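Local coordinates for putative poly(3-hydroxybutyrate) depolymerase LpqC (Bordetella parapertussis 12822, PDB 3D0K), which is a putative poly(3-hydroxybutyrate) depolymerase that probably hydrolyses ester bonds as an alpha/beta-hydrolase-like enzyme, at residues Val59-Leu64 with Ala87-Asp92; Ser100-Arg105 with Gly150-His155. All coordinates share one frame; numbering follows the deposited sequence.

Interaction 1 (Val59-Leu64 with Ala87-Asp92); sequences VQHGVL and APTFSD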
ATOM      1  N   VAL A  59       4.016   5.104  -2.123  1.00 16.22           N
ATOM      2  CA  VAL A  59       3.637   5.238  -0.699  1.00 16.38           C
ATOM      3  C   VAL A  59       2.154   5.530  -0.611  1.00 17.19           C
ATOM      4  O   VAL A  59       1.696   6.535  -1.183  1.00 17.16           O
ATOM      5  CB  VAL A  59       4.465   6.381  -0.054  1.00 18.21           C
ATOM      6  CG1 VAL A  59       3.988   6.673   1.329  1.00 20.15           C
ATOM      7  CG2 VAL A  59       5.955   6.040  -0.069  1.00 17.24           C
ATOM      8  N   GLN A  60       1.388   4.710   0.116  1.00 17.35           N
ATOM      9  CA  GLN A  60      -0.050   4.985   0.265  1.00 15.74           C
ATOM     10  C   GLN A  60      -0.439   5.523   1.646  1.00 16.23           C
ATOM     11  O   GLN A  60      -0.155   4.872   2.634  1.00 14.74           O
ATOM     12  CB  GLN A  60      -0.882   3.768  -0.052  1.00 17.77           C
ATOM     13  CG  GLN A  60      -0.769   3.303  -1.519  1.00 17.56           C
ATOM     14  CD  GLN A  60      -1.346   4.351  -2.475  1.00 20.39           C
ATOM     15  OE1 GLN A  60      -2.230   5.169  -2.090  1.00 25.65           O
ATOM     16  NE2 GLN A  60      -0.884   4.328  -3.713  1.00 20.52           N
ATOM     17  N   HIS A  61      -1.092   6.681   1.650  1.00 15.75           N
ATOM     18  CA  HIS A  61      -1.460   7.459   2.871  1.00 17.12           C
ATOM     19  C   HIS A  61      -2.512   6.716   3.684  1.00 17.85           C
ATOM     20  O   HIS A  61      -3.152   5.794   3.187  1.00 17.95           O
ATOM     21  CB  HIS A  61      -1.977   8.864   2.455  1.00 18.16           C
ATOM     22  CG  HIS A  61      -3.105   8.847   1.438  1.00 15.57           C
ATOM     23  ND1 HIS A  61      -4.311   8.208   1.649  1.00 18.75           N
ATOM     24  CD2 HIS A  61      -3.196   9.403   0.196  1.00 18.25           C
ATOM     25  CE1 HIS A  61      -5.091   8.367   0.592  1.00 16.69           C
ATOM     26  NE2 HIS A  61      -4.442   9.110  -0.289  1.00 18.64           N
ATOM     27  N   GLY A  62      -2.725   7.112   4.940  1.00 18.05           N
ATOM     28  CA  GLY A  62      -3.826   6.497   5.669  1.00 18.93           C
ATOM     29  C   GLY A  62      -5.135   7.274   5.483  1.00 19.70           C
ATOM     30  O   GLY A  62      -5.384   7.878   4.416  1.00 20.03           O
ATOM     31  N   VAL A  63      -5.927   7.296   6.550  1.00 21.19           N
ATOM     32  CA  VAL A  63      -7.324   7.746   6.524  1.00 22.63           C
ATOM     33  C   VAL A  63      -7.458   9.259   6.278  1.00 23.30           C
ATOM     34  O   VAL A  63      -8.416   9.709   5.616  1.00 23.22           O
ATOM     35  CB  VAL A  63      -8.088   7.276   7.824  1.00 23.04           C
ATOM     36  CG1 VAL A  63      -7.590   8.022   9.071  1.00 22.97           C
ATOM     37  CG2 VAL A  63      -9.628   7.401   7.639  1.00 24.84           C
ATOM     38  N   LEU A  64      -6.449  10.010   6.735  1.00 22.29           N
ATOM     39  CA  LEU A  64      -6.434  11.478   6.567  1.00 23.51           C
ATOM     40  C   LEU A  64      -6.261  11.921   5.110  1.00 22.69           C
ATOM     41  O   LEU A  64      -6.497  13.090   4.795  1.00 23.40           O
ATOM     42  CB  LEU A  64      -5.329  12.095   7.428  1.00 24.23           C
ATOM     43  CG  LEU A  64      -5.393  11.721   8.923  1.00 25.41           C
ATOM     44  CD1 LEU A  64      -4.158  12.292   9.649  1.00 28.60           C
ATOM     45  CD2 LEU A  64      -6.668  12.215   9.532  1.00 29.70           C
ATOM     46  N   ALA A  87       3.502   9.202  -4.176  1.00 17.25           N
ATOM     47  CA  ALA A  87       2.383   9.000  -3.272  1.00 17.59           C
ATOM     48  C   ALA A  87       1.046   9.304  -3.987  1.00 18.65           C
ATOM     49  O   ALA A  87       0.603  10.475  -4.000  1.00 17.99           O
ATOM     50  CB  ALA A  87       2.570   9.828  -2.031  1.00 16.77           C
ATOM     51  N   PRO A  88       0.425   8.263  -4.593  1.00 18.78           N
ATOM     52  CA  PRO A  88      -0.894   8.447  -5.201  1.00 18.81           C
ATOM     53  C   PRO A  88      -1.864   8.848  -4.093  1.00 19.04           C
ATOM     54  O   PRO A  88      -2.043   8.097  -3.127  1.00 18.76           O
ATOM     55  CB  PRO A  88      -1.239   7.056  -5.770  1.00 18.94           C
ATOM     56  CG  PRO A  88       0.144   6.344  -5.918  1.00 18.69           C
ATOM     57  CD  PRO A  88       0.900   6.862  -4.714  1.00 18.41           C
ATOM     58  N   THR A  89      -2.519  10.001  -4.282  1.00 17.79           N
ATOM     59  CA  THR A  89      -3.273  10.660  -3.227  1.00 17.95           C
ATOM     60  C   THR A  89      -4.742  10.808  -3.610  1.00 18.18           C
ATOM     61  O   THR A  89      -5.054  11.454  -4.601  1.00 17.45           O
ATOM     62  CB  THR A  89      -2.661  12.029  -2.959  1.00 16.88           C
ATOM     63  OG1 THR A  89      -1.275  11.830  -2.646  1.00 18.87           O
ATOM     64  CG2 THR A  89      -3.349  12.695  -1.807  1.00 17.96           C
ATOM     65  N   PHE A  90      -5.630  10.243  -2.778  1.00 19.56           N
ATOM     66  CA  PHE A  90      -7.074  10.139  -3.126  1.00 19.17           C
ATOM     67  C   PHE A  90      -7.851  10.973  -2.130  1.00 20.28           C
ATOM     68  O   PHE A  90      -7.979  10.602  -0.966  1.00 20.39           O
ATOM     69  CB  PHE A  90      -7.517   8.645  -3.116  1.00 19.91           C
ATOM     70  CG  PHE A  90      -6.766   7.801  -4.113  1.00 17.57           C
ATOM     71  CD1 PHE A  90      -7.171   7.740  -5.433  1.00 19.68           C
ATOM     72  CD2 PHE A  90      -5.588   7.124  -3.737  1.00 15.26           C
ATOM     73  CE1 PHE A  90      -6.465   6.991  -6.347  1.00 17.17           C
ATOM     74  CE2 PHE A  90      -4.876   6.374  -4.623  1.00 20.10           C
ATOM     75  CZ  PHE A  90      -5.288   6.328  -5.954  1.00 15.87           C
ATOM     76  N   SER A  91      -8.313  12.131  -2.576  1.00 19.95           N
ATOM     77  CA  SER A  91      -8.900  13.084  -1.676  1.00 21.87           C
ATOM     78  C   SER A  91     -10.247  12.596  -1.165  1.00 21.84           C
ATOM     79  O   SER A  91     -10.912  11.820  -1.833  1.00 21.68           O
ATOM     80  CB  SER A  91      -9.073  14.430  -2.386  1.00 22.87           C
ATOM     81  OG  SER A  91     -10.062  14.331  -3.401  1.00 23.23           O
ATOM     82  N   ASP A  92     -10.629  13.045   0.020  1.00 23.44           N
ATOM     83  CA  ASP A  92     -11.953  12.742   0.562  1.00 25.00           C
ATOM     84  C   ASP A  92     -13.057  13.275  -0.342  1.00 25.93           C
ATOM     85  O   ASP A  92     -14.149  12.671  -0.442  1.00 25.43           O
ATOM     86  CB  ASP A  92     -12.095  13.357   1.928  1.00 25.98           C
ATOM     87  CG  ASP A  92     -11.497  12.515   3.015  1.00 29.26           C
ATOM     88  OD1 ASP A  92     -11.603  11.262   2.960  1.00 31.06           O
ATOM     89  OD2 ASP A  92     -10.929  13.113   3.963  1.00 33.46           O
TER
HETATM   90  O   HOH W   1      -0.410   8.199  -0.766  1.00 17.32           O
HETATM   91  O   HOH W   2     -11.168   9.705   5.164  1.00 33.05           O
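H61 and F90 join the ends of two neighbouring parallel strands, 56-60 and 84-89, in the central sheet of an alpha/beta-hydrolase-like fold. The chain leaves both strands here and enters loops. F90 N donates a nearly straight hydrogen bond to H61 NE2, 3.0 Å long with an angle of 172° at the hydrogen. The donor lies in the plane of the imidazole, at its edge. T89 CA sits at the same edge, 3.5 Å from H61 NE2. On the other ring nitrogen, H61 ND1 donates to G62 O, its own neighbour. H61 CG stands between the backbone N and the carbonyl carbon (chi1 54°), a crowded position. The two bonds fix the rotation of the ring and are consistent with the proton on ND1.

Deeper in, the strands are bridged by water. One water donates to V59 O and P88 O and accepts from H61 N. A87 CA makes a CH-O contact with V59 O at 3.3 Å. The Q60 side chain bends at chi2 and crosses the P88 ring at about a right angle. At the outer end a second water links V63 O to D92 OD1, donating to both, the latter at 2.7 Å.

Helix 67-73 packs on the contact through Y70, which touches V59 and H61, and helix 122-133 meets Q60 and F90 through V124 and L123. F90 also stacks on F40 and meets W95 edge-to-face. Strand 56-60 pairs on its other side with strand 142-147, and strand 84-89 with strand 40-46.

Interaction 2 (Ser100-Arg105 with Gly150-His155); sequences SYNNGR and GGQFVH. With SO4 (sulfate ion), chain E.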
ATOM      1  N   SER A 100     -14.264   4.011  -1.323  1.00 18.70           N
ATOM      2  CA  SER A 100     -13.563   4.436  -2.529  1.00 18.44           C
ATOM      3  C   SER A 100     -12.073   4.235  -2.422  1.00 18.00           C
ATOM      4  O   SER A 100     -11.391   4.095  -3.455  1.00 19.16           O
ATOM      5  CB  SER A 100     -13.797   5.936  -2.822  1.00 18.78           C
ATOM      6  OG  SER A 100     -15.190   6.254  -2.828  1.00 20.33           O
ATOM      7  N   TYR A 101     -11.546   4.329  -1.209  1.00 16.04           N
ATOM      8  CA  TYR A 101     -10.111   4.249  -1.050  1.00 16.72           C
ATOM      9  C   TYR A 101      -9.704   2.867  -0.479  1.00 17.15           C
ATOM     10  O   TYR A 101      -9.266   2.014  -1.234  1.00 17.87           O
ATOM     11  CB  TYR A 101      -9.567   5.411  -0.169  1.00 16.68           C
ATOM     12  CG  TYR A 101      -8.049   5.304   0.060  1.00 17.72           C
ATOM     13  CD1 TYR A 101      -7.174   5.214  -1.032  1.00 17.23           C
ATOM     14  CD2 TYR A 101      -7.502   5.348   1.360  1.00 15.74           C
ATOM     15  CE1 TYR A 101      -5.796   5.151  -0.837  1.00 18.53           C
ATOM     16  CE2 TYR A 101      -6.082   5.265   1.575  1.00 18.01           C
ATOM     17  CZ  TYR A 101      -5.254   5.169   0.445  1.00 16.89           C
ATOM     18  OH  TYR A 101      -3.882   5.081   0.641  1.00 20.12           O
ATOM     19  N   ASN A 102      -9.829   2.687   0.848  1.00 17.10           N
ATOM     20  CA  ASN A 102      -9.576   1.386   1.492  1.00 17.18           C
ATOM     21  C   ASN A 102     -10.084   0.153   0.694  1.00 16.48           C
ATOM     22  O   ASN A 102      -9.377  -0.865   0.601  1.00 17.00           O
ATOM     23  CB  ASN A 102     -10.223   1.262   2.887  1.00 14.92           C
ATOM     24  CG  ASN A 102      -9.975   2.415   3.824  1.00 18.26           C
ATOM     25  OD1 ASN A 102      -9.865   2.187   5.072  1.00 22.05           O
ATOM     26  ND2 ASN A 102      -9.971   3.641   3.307  1.00 13.10           N
ATOM     27  N   ASN A 103     -11.347   0.201   0.248  1.00 16.17           N
ATOM     28  CA  ASN A 103     -12.042  -0.927  -0.388  1.00 16.64           C
ATOM     29  C   ASN A 103     -11.988  -0.906  -1.928  1.00 17.08           C
ATOM     30  O   ASN A 103     -12.601  -1.775  -2.602  1.00 18.08           O
ATOM     31  CB  ASN A 103     -13.534  -1.012   0.036  1.00 17.17           C
ATOM     32  CG  ASN A 103     -13.748  -1.074   1.567  1.00 19.25           C
ATOM     33  OD1 ASN A 103     -14.910  -1.024   2.050  1.00 20.93           O
ATOM     34  ND2 ASN A 103     -12.669  -1.153   2.326  1.00 16.73           N
ATOM     35  N   GLY A 104     -11.270   0.067  -2.488  1.00 15.37           N
ATOM     36  CA  GLY A 104     -10.928  -0.004  -3.932  1.00 16.13           C
ATOM     37  C   GLY A 104     -12.091   0.261  -4.918  1.00 17.18           C
ATOM     38  O   GLY A 104     -11.974  -0.051  -6.103  1.00 17.35           O
ATOM     39  N   ARG A 105     -13.190   0.831  -4.447  1.00 18.40           N
ATOM     40  CA  ARG A 105     -14.402   0.998  -5.306  1.00 21.66           C
ATOM     41  C   ARG A 105     -14.770  -0.345  -6.009  1.00 21.47           C
ATOM     42  O   ARG A 105     -14.977  -0.377  -7.233  1.00 22.98           O
ATOM     43  CB  ARG A 105     -14.168   2.097  -6.382  1.00 21.58           C
ATOM     44  CG  ARG A 105     -14.592   3.463  -5.994  1.00 25.69           C
ATOM     45  CD  ARG A 105     -14.566   4.497  -7.129  1.00 26.37           C
ATOM     46  NE  ARG A 105     -15.770   4.418  -7.907  1.00 33.44           N
ATOM     47  CZ  ARG A 105     -15.834   4.089  -9.195  1.00 36.52           C
ATOM     48  NH1 ARG A 105     -17.016   4.010  -9.787  1.00 37.68           N
ATOM     49  NH2 ARG A 105     -14.736   3.845  -9.889  1.00 38.10           N
ATOM     50  N   GLY A 150      -3.998   2.948   4.117  1.00 17.96           N
ATOM     51  CA  GLY A 150      -3.192   2.660   2.951  1.00 16.04           C
ATOM     52  C   GLY A 150      -2.595   1.242   3.094  1.00 17.30           C
ATOM     53  O   GLY A 150      -2.284   0.635   2.116  1.00 16.84           O
ATOM     54  N   GLY A 151      -2.439   0.710   4.318  1.00 16.06           N
ATOM     55  CA  GLY A 151      -2.008  -0.700   4.467  1.00 16.31           C
ATOM     56  C   GLY A 151      -3.244  -1.607   4.165  1.00 17.84           C
ATOM     57  O   GLY A 151      -3.085  -2.732   3.650  1.00 16.59           O
ATOM     58  N   GLN A 152      -4.459  -1.128   4.466  1.00 16.93           N
ATOM     59  CA  GLN A 152      -5.680  -1.827   3.934  1.00 16.61           C
ATOM     60  C   GLN A 152      -5.644  -1.859   2.382  1.00 17.27           C
ATOM     61  O   GLN A 152      -5.817  -2.910   1.777  1.00 17.14           O
ATOM     62  CB  GLN A 152      -6.938  -1.163   4.390  1.00 17.39           C
ATOM     63  CG  GLN A 152      -7.138  -1.184   5.894  1.00 17.12           C
ATOM     64  CD  GLN A 152      -8.501  -0.651   6.264  1.00 19.82           C
ATOM     65  OE1 GLN A 152      -9.449  -0.886   5.551  1.00 19.68           O
ATOM     66  NE2 GLN A 152      -8.605   0.037   7.413  1.00 21.04           N
ATOM     67  N   PHE A 153      -5.396  -0.703   1.765  1.00 16.66           N
ATOM     68  CA  PHE A 153      -5.306  -0.589   0.300  1.00 17.99           C
ATOM     69  C   PHE A 153      -4.272  -1.551  -0.289  1.00 17.68           C
ATOM     70  O   PHE A 153      -4.566  -2.263  -1.251  1.00 18.28           O
ATOM     71  CB  PHE A 153      -4.951   0.877  -0.001  1.00 17.57           C
ATOM     72  CG  PHE A 153      -4.875   1.256  -1.466  1.00 17.12           C
ATOM     73  CD1 PHE A 153      -3.695   1.037  -2.204  1.00 17.87           C
ATOM     74  CD2 PHE A 153      -5.936   1.941  -2.070  1.00 16.07           C
ATOM     75  CE1 PHE A 153      -3.609   1.432  -3.522  1.00 15.38           C
ATOM     76  CE2 PHE A 153      -5.823   2.377  -3.416  1.00 19.24           C
ATOM     77  CZ  PHE A 153      -4.660   2.133  -4.108  1.00 18.32           C
ATOM     78  N   VAL A 154      -3.065  -1.564   0.284  1.00 17.47           N
ATOM     79  CA  VAL A 154      -1.983  -2.364  -0.264  1.00 16.86           C
ATOM     80  C   VAL A 154      -2.268  -3.878  -0.237  1.00 17.62           C
ATOM     81  O   VAL A 154      -2.041  -4.567  -1.248  1.00 16.18           O
ATOM     82  CB  VAL A 154      -0.641  -1.984   0.416  1.00 17.04           C
ATOM     83  CG1 VAL A 154       0.472  -3.053   0.200  1.00 18.61           C
ATOM     84  CG2 VAL A 154      -0.215  -0.586  -0.025  1.00 16.03           C
ATOM     85  N   HIS A 155      -2.767  -4.404   0.896  1.00 16.11           N
ATOM     86  CA  HIS A 155      -3.004  -5.875   0.948  1.00 17.77           C
ATOM     87  C   HIS A 155      -4.186  -6.300   0.083  1.00 18.28           C
ATOM     88  O   HIS A 155      -4.185  -7.399  -0.463  1.00 18.52           O
ATOM     89  CB  HIS A 155      -3.078  -6.461   2.380  1.00 17.88           C
ATOM     90  CG  HIS A 155      -4.369  -6.213   3.102  1.00 20.54           C
ATOM     91  ND1 HIS A 155      -5.384  -7.151   3.155  1.00 22.31           N
ATOM     92  CD2 HIS A 155      -4.760  -5.191   3.902  1.00 17.70           C
ATOM     93  CE1 HIS A 155      -6.375  -6.684   3.913  1.00 13.83           C
ATOM     94  NE2 HIS A 155      -6.035  -5.481   4.341  1.00 23.13           N
TER
HETATM   95  S   SO4 E 304      -7.274   2.434   9.700  1.00 31.61           S
HETATM   96  O1  SO4 E 304      -6.597   1.517   8.783  1.00 29.14           O
HETATM   97  O2  SO4 E 304      -8.717   2.237   9.496  1.00 34.35           O
HETATM   98  O3  SO4 E 304      -7.005   2.223  11.094  1.00 34.06           O
HETATM   99  O4  SO4 E 304      -7.104   3.826   9.336  1.00 36.43           O
HETATM  100  O   HOH W   3     -12.761  -0.821   5.028  1.00 20.25           O
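Y101 and F153 lie with their rings offset and with little overlap, the planes tilted by 29° and the centroids 5.0 Å apart. The closest approach is Y101 CE1 to F153 CD2, 3.4 Å. As whole side chains, the two cross at about a right angle. F153 points from the helix toward the loop, with CG anti to the backbone N (chi1 -177°). F153 CD2 also meets the carbonyl of Y101: Y101 O lies near the plane of the phenyl ring, at its edge. The same oxygen accepts G104 N in the type I turn from Y101 to G104.

The far end of the tyrosine reaches the first turn of the helix. Y101 OH comes within 3.4 Å of G150 CA, a close fit. The hydroxyl probably hydrogen-bonds to H61 O.

N102 and Q152 meet with their amide planes 80° apart. N102 CB lies 3.5 Å from Q152 OE1. The Q152 chain is extended beyond CG, and Q152 NE2 donates to sulfate O1 at 2.8 Å. A water accepts from N103 ND2 and donates a weak bond to Q152 OE1. Q152 OE1 is also held by R156 NH1, and R237 NH1 binds the same sulfate, which probably came from the crystallisation liquor.

F153 is flanked edge-to-face by Y121. G150 is the last glycine of a GxSxG pattern, G146-S148-G150, consistent with the nucleophile elbow of alpha/beta-hydrolases. The loop 100-105 thus packs on the helix that follows this elbow.

Interactions 1 and 2 touch directly, with centres about 10 Å apart, and Y101 is the main joint. Its OH probably hydrogen-bonds to H61 O at 2.7 Å. Its ring packs on F90, with Y101 CE1 to F90 CD2 at 3.5 Å. Q60 CG lies 3.8 Å from F153 CD1. The loop of interaction 2 therefore rests on the strand ends of interaction 1 as well as on helix 149-160. Both lie beside the probable active site. The likely triad is S148, H271 and D216. Q152 and V63 lie near these residues without touching them, and both approach a bound sulfate, which may mark the pocket.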